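Local structure of ApaG protein (Pseudomonas aeruginosa, 3NRF) at residues V7-Q13 and A96-L101; H25-Q29 and S88-Y94; E42-K46 and A71-K75. The protein is of unknown function but is named ApaG and belongs to the DUF4354 family, forming an all-beta domain that assembles as four copies. All blocks are in the same frame, centred on the assembly; numbering follows the deposited sequence.

How the contacts relate
Contact 1 forms the widest loop. Its strand 7-13, near the N terminus, meets 96-101 near the C terminus, and both other contacts lie within that loop. Contact 2 joins 25-29, on the following strand, to 88-94. Contact 3, between 42-46 and 71-75, closes a shorter loop within that one. The three loops are nested, and none crosses another. Contact 1 brings together the two strands of the main sheet that are outermost within this chain. Contact 2 touches it where Gln13 packs on Gln29. Contact 3 touches its other end, where Val7 packs on Ile43, Leu45 and Leu74, and Leu101 on Leu45. The centres of contacts 2 and 3 are about 30 Å apart.

Contact 1 (V7-Q13 and A96-L101); sequences VMVFARQ and ASLVRL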
loop_
_atom_site.group_PDB
_atom_site.type_symbol
_atom_site.label_atom_id
_atom_site.label_comp_id
_atom_site.label_asym_id
_atom_site.label_seq_id
_atom_site.Cartn_x
_atom_site.Cartn_y
_atom_site.Cartn_z
ATOM N N VAL B 7 19.502 -10.902 -20.912
ATOM C CA VAL B 7 18.367 -11.315 -20.106
ATOM C C VAL B 7 17.558 -10.090 -19.676
ATOM O O VAL B 7 18.080 -9.078 -19.173
ATOM C CB VAL B 7 18.823 -12.184 -18.905
ATOM C CG1 VAL B 7 17.643 -12.558 -17.976
ATOM C CG2 VAL B 7 19.538 -13.455 -19.419
HETATM N N MSE B 8 16.258 -10.195 -19.889
HETATM C CA MSE B 8 15.317 -9.161 -19.493
HETATM C C MSE B 8 14.799 -9.542 -18.114
HETATM O O MSE B 8 14.460 -10.711 -17.835
HETATM C CB MSE B 8 14.181 -9.082 -20.461
HETATM C CG MSE B 8 14.638 -8.962 -21.848
HETATM SE SE MSE B 8 13.166 -8.684 -23.077
HETATM C CE MSE B 8 12.337 -7.176 -22.244
ATOM N N VAL B 9 14.762 -8.562 -17.228
ATOM C CA VAL B 9 14.320 -8.744 -15.884
ATOM C C VAL B 9 13.073 -7.936 -15.608
ATOM O O VAL B 9 13.102 -6.700 -15.585
ATOM C CB VAL B 9 15.407 -8.266 -14.848
ATOM C CG1 VAL B 9 14.964 -8.532 -13.430
ATOM C CG2 VAL B 9 16.739 -8.988 -15.159
ATOM N N PHE B 10 11.980 -8.641 -15.353
ATOM C CA PHE B 10 10.695 -8.013 -15.063
ATOM C C PHE B 10 10.416 -8.206 -13.618
ATOM O O PHE B 10 10.536 -9.317 -13.110
ATOM C CB PHE B 10 9.563 -8.679 -15.874
ATOM C CG PHE B 10 9.702 -8.555 -17.361
ATOM C CD1 PHE B 10 10.497 -9.412 -18.088
ATOM C CD2 PHE B 10 8.985 -7.562 -18.044
ATOM C CE1 PHE B 10 10.583 -9.281 -19.469
ATOM C CE2 PHE B 10 9.069 -7.431 -19.393
ATOM C CZ PHE B 10 9.877 -8.284 -20.112
ATOM N N ALA B 11 9.991 -7.167 -12.938
ATOM C CA ALA B 11 9.714 -7.260 -11.523
ATOM C C ALA B 11 8.486 -6.518 -11.104
ATOM O O ALA B 11 8.200 -5.449 -11.625
ATOM C CB ALA B 11 10.926 -6.773 -10.708
ATOM N N ARG B 12 7.747 -7.086 -10.158
ATOM C CA ARG B 12 6.547 -6.457 -9.632
ATOM C C ARG B 12 6.678 -6.383 -8.120
ATOM O O ARG B 12 6.999 -7.406 -7.476
ATOM C CB ARG B 12 5.313 -7.312 -9.990
ATOM C CG ARG B 12 3.991 -6.765 -9.493
ATOM C CD ARG B 12 2.825 -7.728 -9.898
ATOM N NE ARG B 12 2.886 -8.977 -9.135
ATOM N N GLN B 13 6.469 -5.203 -7.533
ATOM C CA GLN B 13 6.616 -5.056 -6.088
ATOM C C GLN B 13 5.520 -5.807 -5.352
ATOM O O GLN B 13 4.341 -5.728 -5.708
ATOM C CB GLN B 13 6.576 -3.605 -5.623
ATOM C CG GLN B 13 7.723 -2.764 -6.105
ATOM C CD GLN B 13 7.747 -1.402 -5.443
ATOM O OE1 GLN B 13 6.745 -0.935 -4.897
ATOM N NE2 GLN B 13 8.903 -0.753 -5.491
ATOM N N ALA B 96 13.357 0.815 -3.140
ATOM C CA ALA B 96 13.909 -0.002 -4.258
ATOM C C ALA B 96 12.856 0.060 -5.382
ATOM O O ALA B 96 11.682 -0.253 -5.165
ATOM C CB ALA B 96 14.154 -1.400 -3.851
ATOM N N SER B 97 13.284 0.443 -6.558
ATOM C CA SER B 97 12.373 0.667 -7.668
ATOM C C SER B 97 12.872 0.017 -8.953
ATOM O O SER B 97 12.367 0.255 -10.034
ATOM C CB SER B 97 12.177 2.159 -7.871
ATOM O OG SER B 97 13.387 2.848 -8.177
ATOM N N LEU B 98 13.883 -0.819 -8.819
ATOM C CA LEU B 98 14.500 -1.513 -9.954
ATOM C C LEU B 98 15.087 -2.814 -9.468
ATOM O O LEU B 98 15.711 -2.831 -8.401
ATOM C CB LEU B 98 15.595 -0.648 -10.572
ATOM C CG LEU B 98 16.257 -1.190 -11.823
ATOM C CD1 LEU B 98 15.244 -1.354 -12.969
ATOM C CD2 LEU B 98 17.388 -0.238 -12.202
ATOM N N VAL B 99 14.841 -3.894 -10.196
ATOM C CA VAL B 99 15.504 -5.178 -10.011
ATOM C C VAL B 99 16.305 -5.408 -11.297
ATOM O O VAL B 99 15.810 -5.322 -12.441
ATOM C CB VAL B 99 14.554 -6.344 -9.706
ATOM C CG1 VAL B 99 15.332 -7.604 -9.508
ATOM C CG2 VAL B 99 13.762 -6.001 -8.438
ATOM N N ARG B 100 17.575 -5.702 -11.115
ATOM C CA ARG B 100 18.452 -5.942 -12.241
ATOM C C ARG B 100 19.465 -7.036 -11.927
ATOM O O ARG B 100 19.566 -7.534 -10.784
ATOM C CB ARG B 100 19.129 -4.625 -12.717
ATOM C CG ARG B 100 19.842 -3.763 -11.673
ATOM C CD ARG B 100 20.469 -2.497 -12.336
ATOM N NE ARG B 100 21.532 -2.848 -13.267
ATOM C CZ ARG B 100 22.108 -2.036 -14.165
ATOM N NH1 ARG B 100 21.719 -0.764 -14.320
ATOM N NH2 ARG B 100 23.074 -2.524 -14.934
ATOM N N LEU B 101 20.192 -7.429 -12.955
ATOM C CA LEU B 101 21.241 -8.421 -12.794
ATOM C C LEU B 101 22.579 -7.679 -12.574
ATOM O O LEU B 101 22.771 -6.552 -13.051
ATOM C CB LEU B 101 21.316 -9.311 -13.998
ATOM C CG LEU B 101 20.246 -10.394 -14.127
ATOM C CD1 LEU B 101 20.359 -10.986 -15.522
ATOM C CD2 LEU B 101 20.396 -11.511 -13.074
HETATM O O HOH W 1 13.195 -5.041 -13.225
#
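This contact is where the curved antiparallel sheet brings together the two strands that are outermost within this chain, in the buried middle of the chain. Strand 7-21 is first in the sheet order and strand 98-102 is last. Their segments approach to 6.8 Å between axes and run nearly antiparallel, at 153°. The CA atoms of Val9 and Arg100 are 6.2 Å apart, and those of Ala11 and Val99 are 6.3 Å apart. This is wider than a normal beta pair, and a water sits in the gap. Water 1 donates to Val9 O at 2.9 Å and to Val99 O at 2.7 Å.

Side chains do the rest. Val7, Val9 and Ala11 point toward 96-101, while Met8, Phe10 and Arg12 point away. Val9 CG1 lies 4.0 Å from Val99 CG1, and Val9 CG2 lies 3.9 Å from Leu101 CG. Ala11 CB reaches Val99 CG2 at 3.7 Å. Val7 CB meets Leu101 CD1 at 3.9 Å. At the other end, Gln13 extends its amide so that NE2 is 2.8 Å from Ala96 O. Ser97 and Leu98 form a classic beta bulge facing Gln53.

The second subunit takes part. One of its strands pairs antiparallel with Met8 to Arg12, so the sheet continues across the interface. Arg100 forms a salt bridge with Asp23 of that subunit, and Ser97 OG is hydrogen-bonded to its Arg27.

The two strands thus meet through valine, alanine and leucine side chains and one bridging water, not through a backbone ladder.

Contact 2 (H25-Q29 and S88-Y94); sequences HFRTQ and SEDDAVY
Segment 25-29 is extended. Between the two segments the one bridge is Arg27 with Ser88, antiparallel and hydrogen-bonded, CA-CA 5.5 Å. Pairing of strands 24-37 and 79-88 runs on, Gln29 bonding to Phe86. Phe26 lies nearest Glu89 (CA-CA 4.1 Å) and Gln29 nearest Tyr94 (CA-CA 6.2 Å). Arg27 N donates to Ser88 O at 2.8 Å, and Ser88 N to Arg27 O at 3.1 Å. The chain then turns at Glu89 (phi/psi -71/-37) and Asp90 (-100/-158). A 3-10 segment leads through Val93 and Tyr94, with Tyr94 N donating to Asp91 O at 2.9 Å.

Ser88 is p (58°); its OG donates to Asp90 O at 2.7 Å and accepts from Val93 N at 2.8 Å. Asp90 is p (57°); its OD1 accepts from Ala92 N at 3.1 Å in an Asx turn.

Arg27 is m, p, t, which folds the guanidinium over the turn; NH1 donates to Glu89 O at 2.7 Å. Its NE lies 3.4 Å from Asp91 OD1, a salt bridge with the oxygen well out of the guanidinium plane. Both atoms are hydrogen-bonded to Ser97 OG of the third subunit.

Gln29 is t, p; its CB packs on Val93 CG2 at 3.8 Å. Val93 is p (73°), with CG1 3.7 Å from Arg27 O. Tyr94 is m, chi2 -36°. Its ring edge meets Thr28 O (CE1 at 3.2 Å), and its hydroxyl bonds to Gly17 O. Phe26, at p, makes a cation-pi contact with Arg61.

This is a strand end finished by an Asx turn and a 3-10 segment, folded against its antiparallel neighbour at a subunit interface.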
loop_
_atom_site.group_PDB
_atom_site.type_symbol
_atom_site.label_atom_id
_atom_site.label_comp_id
_atom_site.label_asym_id
_atom_site.label_seq_id
_atom_site.Cartn_x
_atom_site.Cartn_y
_atom_site.Cartn_z
ATOM N N HIS B 25 17.999 -6.092 13.188
ATOM C CA HIS B 25 16.683 -5.742 12.687
ATOM C C HIS B 25 16.813 -5.395 11.212
ATOM O O HIS B 25 17.753 -4.689 10.813
ATOM C CB HIS B 25 16.152 -4.499 13.414
ATOM C CG HIS B 25 16.296 -4.566 14.893
ATOM N ND1 HIS B 25 15.689 -5.539 15.654
ATOM C CD2 HIS B 25 16.995 -3.799 15.764
ATOM C CE1 HIS B 25 16.045 -5.403 16.923
ATOM N NE2 HIS B 25 16.798 -4.318 17.023
ATOM N N PHE B 26 15.862 -5.842 10.385
ATOM C CA PHE B 26 15.847 -5.384 9.008
ATOM C C PHE B 26 14.439 -5.384 8.420
ATOM O O PHE B 26 13.564 -6.071 8.895
ATOM C CB PHE B 26 16.877 -6.101 8.130
ATOM C CG PHE B 26 16.686 -7.558 7.962
ATOM C CD1 PHE B 26 15.910 -8.070 6.942
ATOM C CD2 PHE B 26 17.428 -8.471 8.742
ATOM C CE1 PHE B 26 15.790 -9.451 6.761
ATOM C CE2 PHE B 26 17.317 -9.836 8.544
ATOM C CZ PHE B 26 16.479 -10.336 7.559
ATOM N N ARG B 27 14.258 -4.508 7.448
ATOM C CA ARG B 27 13.013 -4.381 6.693
ATOM C C ARG B 27 13.166 -5.159 5.407
ATOM O O ARG B 27 14.307 -5.272 4.877
ATOM C CB ARG B 27 12.706 -2.926 6.385
ATOM C CG ARG B 27 12.120 -2.152 7.524
ATOM C CD ARG B 27 13.089 -1.896 8.688
ATOM N NE ARG B 27 12.471 -1.007 9.674
ATOM C CZ ARG B 27 13.079 -0.558 10.771
ATOM N NH1 ARG B 27 14.339 -0.923 11.001
ATOM N NH2 ARG B 27 12.423 0.230 11.598
ATOM N N THR B 28 12.071 -5.752 4.930
ATOM C CA THR B 28 12.102 -6.563 3.720
ATOM C C THR B 28 11.123 -6.058 2.678
ATOM O O THR B 28 10.070 -5.521 3.022
ATOM C CB THR B 28 11.779 -8.035 3.989
ATOM O OG1 THR B 28 10.465 -8.129 4.568
ATOM C CG2 THR B 28 12.823 -8.653 4.944
ATOM N N GLN B 29 11.520 -6.162 1.412
ATOM C CA GLN B 29 10.646 -5.827 0.280
ATOM C C GLN B 29 10.682 -7.004 -0.694
ATOM O O GLN B 29 11.733 -7.344 -1.235
ATOM C CB GLN B 29 11.103 -4.557 -0.449
ATOM C CG GLN B 29 10.273 -4.253 -1.701
ATOM C CD GLN B 29 8.830 -3.923 -1.387
ATOM O OE1 GLN B 29 8.537 -2.936 -0.709
ATOM N NE2 GLN B 29 7.921 -4.772 -1.894
ATOM N N SER B 88 17.000 -4.106 3.916
ATOM C CA SER B 88 17.777 -2.971 4.421
ATOM C C SER B 88 17.560 -2.882 5.917
ATOM O O SER B 88 16.535 -3.349 6.411
ATOM C CB SER B 88 17.401 -1.651 3.774
ATOM O OG SER B 88 16.034 -1.314 3.944
ATOM N N GLU B 89 18.498 -2.279 6.649
ATOM C CA GLU B 89 18.316 -2.180 8.105
ATOM C C GLU B 89 17.233 -1.199 8.452
ATOM O O GLU B 89 16.496 -1.421 9.434
ATOM C CB GLU B 89 19.588 -1.679 8.783
ATOM C CG GLU B 89 20.726 -2.629 8.540
ATOM C CD GLU B 89 21.609 -2.233 7.352
ATOM O OE1 GLU B 89 21.125 -1.694 6.326
ATOM O OE2 GLU B 89 22.861 -2.411 7.475
ATOM N N ASP B 90 17.166 -0.121 7.681
ATOM C CA ASP B 90 16.176 0.924 7.802
ATOM C C ASP B 90 15.083 0.725 6.751
ATOM O O ASP B 90 14.900 -0.391 6.257
ATOM C CB ASP B 90 16.817 2.328 7.770
ATOM C CG ASP B 90 17.645 2.591 6.507
ATOM O OD1 ASP B 90 17.608 1.723 5.593
ATOM O OD2 ASP B 90 18.355 3.621 6.472
ATOM N N ASP B 91 14.370 1.798 6.416
ATOM C CA ASP B 91 13.298 1.717 5.460
ATOM C C ASP B 91 13.770 1.863 4.008
ATOM O O ASP B 91 12.939 1.821 3.108
ATOM C CB ASP B 91 12.237 2.786 5.710
ATOM C CG ASP B 91 11.346 2.472 6.877
ATOM O OD1 ASP B 91 11.545 1.434 7.544
ATOM O OD2 ASP B 91 10.410 3.276 7.063
ATOM N N ALA B 92 15.078 1.948 3.767
ATOM C CA ALA B 92 15.541 2.289 2.388
ATOM C C ALA B 92 15.116 1.298 1.325
ATOM O O ALA B 92 14.858 1.718 0.163
ATOM C CB ALA B 92 17.053 2.486 2.340
ATOM N N VAL B 93 14.985 0.023 1.690
ATOM C CA VAL B 93 14.585 -0.959 0.703
ATOM C C VAL B 93 13.213 -0.686 0.127
ATOM O O VAL B 93 12.892 -1.146 -0.968
ATOM C CB VAL B 93 14.717 -2.379 1.226
ATOM C CG1 VAL B 93 13.594 -2.690 2.281
ATOM C CG2 VAL B 93 14.725 -3.394 0.126
ATOM N N TYR B 94 12.377 0.055 0.871
ATOM C CA TYR B 94 11.053 0.394 0.363
ATOM C C TYR B 94 11.093 1.316 -0.801
ATOM O O TYR B 94 10.082 1.393 -1.573
ATOM C CB TYR B 94 10.209 0.951 1.506
ATOM C CG TYR B 94 10.016 -0.100 2.569
ATOM C CD1 TYR B 94 9.853 -1.455 2.257
ATOM C CD2 TYR B 94 9.941 0.239 3.912
ATOM C CE1 TYR B 94 9.713 -2.396 3.200
ATOM C CE2 TYR B 94 9.727 -0.735 4.890
ATOM C CZ TYR B 94 9.619 -2.068 4.532
ATOM O OH TYR B 94 9.408 -2.986 5.567
#

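Contact 3 (E42-K46 and A71-K75); sequences EISLK and ADTLK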
loop_
_atom_site.group_PDB
_atom_site.type_symbol
_atom_site.label_atom_id
_atom_site.label_comp_id
_atom_site.label_asym_id
_atom_site.label_seq_id
_atom_site.Cartn_x
_atom_site.Cartn_y
_atom_site.Cartn_z
ATOM N N GLU B 42 22.154 -19.591 -25.497
ATOM C CA GLU B 42 22.052 -19.859 -24.063
ATOM C C GLU B 42 22.990 -18.903 -23.318
ATOM O O GLU B 42 24.082 -18.604 -23.800
ATOM C CB GLU B 42 22.409 -21.316 -23.806
ATOM C CG GLU B 42 22.242 -21.770 -22.405
ATOM C CD GLU B 42 22.397 -23.264 -22.266
ATOM O OE1 GLU B 42 22.744 -23.971 -23.264
ATOM O OE2 GLU B 42 22.140 -23.763 -21.156
ATOM N N ILE B 43 22.542 -18.404 -22.169
ATOM C CA ILE B 43 23.293 -17.429 -21.372
ATOM C C ILE B 43 23.531 -17.961 -19.965
ATOM O O ILE B 43 22.597 -18.425 -19.313
ATOM C CB ILE B 43 22.511 -16.052 -21.333
ATOM C CG1 ILE B 43 22.419 -15.446 -22.743
ATOM C CG2 ILE B 43 23.172 -15.033 -20.396
ATOM C CD1 ILE B 43 21.606 -14.128 -22.843
ATOM N N SER B 44 24.792 -17.961 -19.515
ATOM C CA SER B 44 25.110 -18.379 -18.154
ATOM C C SER B 44 24.752 -17.274 -17.178
ATOM O O SER B 44 25.017 -16.103 -17.438
ATOM C CB SER B 44 26.603 -18.695 -17.973
ATOM O OG SER B 44 26.840 -19.107 -16.631
ATOM N N LEU B 45 24.155 -17.668 -16.058
ATOM C CA LEU B 45 23.852 -16.749 -14.958
ATOM C C LEU B 45 24.674 -17.150 -13.730
ATOM O O LEU B 45 24.444 -16.666 -12.619
ATOM C CB LEU B 45 22.359 -16.802 -14.622
ATOM C CG LEU B 45 21.373 -16.335 -15.702
ATOM C CD1 LEU B 45 19.953 -16.564 -15.235
ATOM C CD2 LEU B 45 21.591 -14.884 -16.070
ATOM N N LYS B 46 25.666 -18.014 -13.942
ATOM C CA LYS B 46 26.450 -18.585 -12.851
ATOM C C LYS B 46 27.112 -17.505 -12.013
ATOM O O LYS B 46 27.085 -17.570 -10.800
ATOM C CB LYS B 46 27.524 -19.549 -13.394
ATOM C CG LYS B 46 28.215 -20.395 -12.307
ATOM C CD LYS B 46 29.333 -21.324 -12.868
ATOM C CE LYS B 46 28.776 -22.456 -13.745
ATOM N NZ LYS B 46 27.880 -23.396 -12.986
ATOM N N ALA B 71 18.571 -20.678 -11.495
ATOM C CA ALA B 71 19.065 -21.431 -12.664
ATOM C C ALA B 71 20.489 -21.024 -13.107
ATOM O O ALA B 71 20.809 -19.831 -13.198
ATOM C CB ALA B 71 18.098 -21.263 -13.841
ATOM N N ASP B 72 21.312 -22.026 -13.414
ATOM C CA ASP B 72 22.695 -21.799 -13.833
ATOM C C ASP B 72 22.767 -21.124 -15.200
ATOM O O ASP B 72 23.702 -20.376 -15.469
ATOM C CB ASP B 72 23.479 -23.112 -13.871
ATOM C CG ASP B 72 24.977 -22.892 -13.971
ATOM O OD1 ASP B 72 25.637 -23.569 -14.792
ATOM O OD2 ASP B 72 25.491 -22.020 -13.230
ATOM N N THR B 73 21.795 -21.422 -16.072
ATOM C CA THR B 73 21.724 -20.835 -17.404
ATOM C C THR B 73 20.264 -20.650 -17.836
ATOM O O THR B 73 19.362 -21.242 -17.241
ATOM C CB THR B 73 22.412 -21.704 -18.473
ATOM O OG1 THR B 73 21.580 -22.835 -18.793
ATOM C CG2 THR B 73 23.810 -22.192 -17.982
ATOM N N LEU B 74 20.054 -19.845 -18.868
ATOM C CA LEU B 74 18.725 -19.627 -19.449
ATOM C C LEU B 74 18.840 -19.986 -20.940
ATOM O O LEU B 74 19.690 -19.435 -21.640
ATOM C CB LEU B 74 18.270 -18.178 -19.222
ATOM C CG LEU B 74 16.816 -17.993 -18.758
ATOM C CD1 LEU B 74 16.579 -18.732 -17.422
ATOM C CD2 LEU B 74 16.464 -16.515 -18.575
ATOM N N LYS B 75 18.035 -20.939 -21.416
ATOM C CA LYS B 75 18.045 -21.302 -22.834
ATOM C C LYS B 75 17.460 -20.148 -23.648
ATOM O O LYS B 75 16.687 -19.355 -23.121
ATOM C CB LYS B 75 17.261 -22.607 -23.098
ATOM C CG LYS B 75 17.905 -23.848 -22.524
ATOM C CD LYS B 75 19.128 -24.268 -23.301
ATOM C CE LYS B 75 19.712 -25.562 -22.744
ATOM N NZ LYS B 75 20.834 -26.034 -23.591
HETATM O O HOH W 2 26.882 -21.833 -16.472
HETATM O O HOH W 3 22.739 -18.788 -10.952
#
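Backbone hydrogen bonds come first. Ile43 N donates to Leu74 O at 3.1 Å, and Leu74 N returns a bond to Ile43 O at 2.9 Å. Leu45 N donates to Asp72 O at 2.8 Å. Ile43 and Leu74 are thus an antiparallel hydrogen-bonded pair, CA-CA 5.4 Å. Ser44 and Thr73 form the adjoining non-hydrogen-bonded pair, CA-CA 4.2 Å. CA-H...O contacts add to the ladder: Glu42 CA to Leu74 O at 3.4 Å, and Thr73 CA to Ile43 O at 3.2 Å.

These pairs make a separate two-stranded antiparallel sheet, 43-44 with 73-74, beside the main sheet. Leu45 and Leu74 pack on Leu35 of strand 24-37, and Leu74 O also accepts from Asn37 ND2.

Salt bridges lie at both ends of the small sheet. Lys75 NZ donates to Glu42 OE1 at 2.8 Å. Lys46 NZ donates to Asp72 OD2 at 2.8 Å, with a weaker bond to Asp72 OD1 at 2.9 Å. Asp72 has a second deposited conformer.

Hydroxyls supply further bonds. Thr73 OG1 donates to Glu42 OE2 at 2.6 Å, so the carboxylate of Glu42 is held by both Thr73 and Lys75. Ser44 OG accepts from Lys46 N at 3.1 Å, an ST turn that bends the chain as it leaves the strand. Water 2 joins Ser44 OG and Asp72 OD1, at 2.7 Å from each.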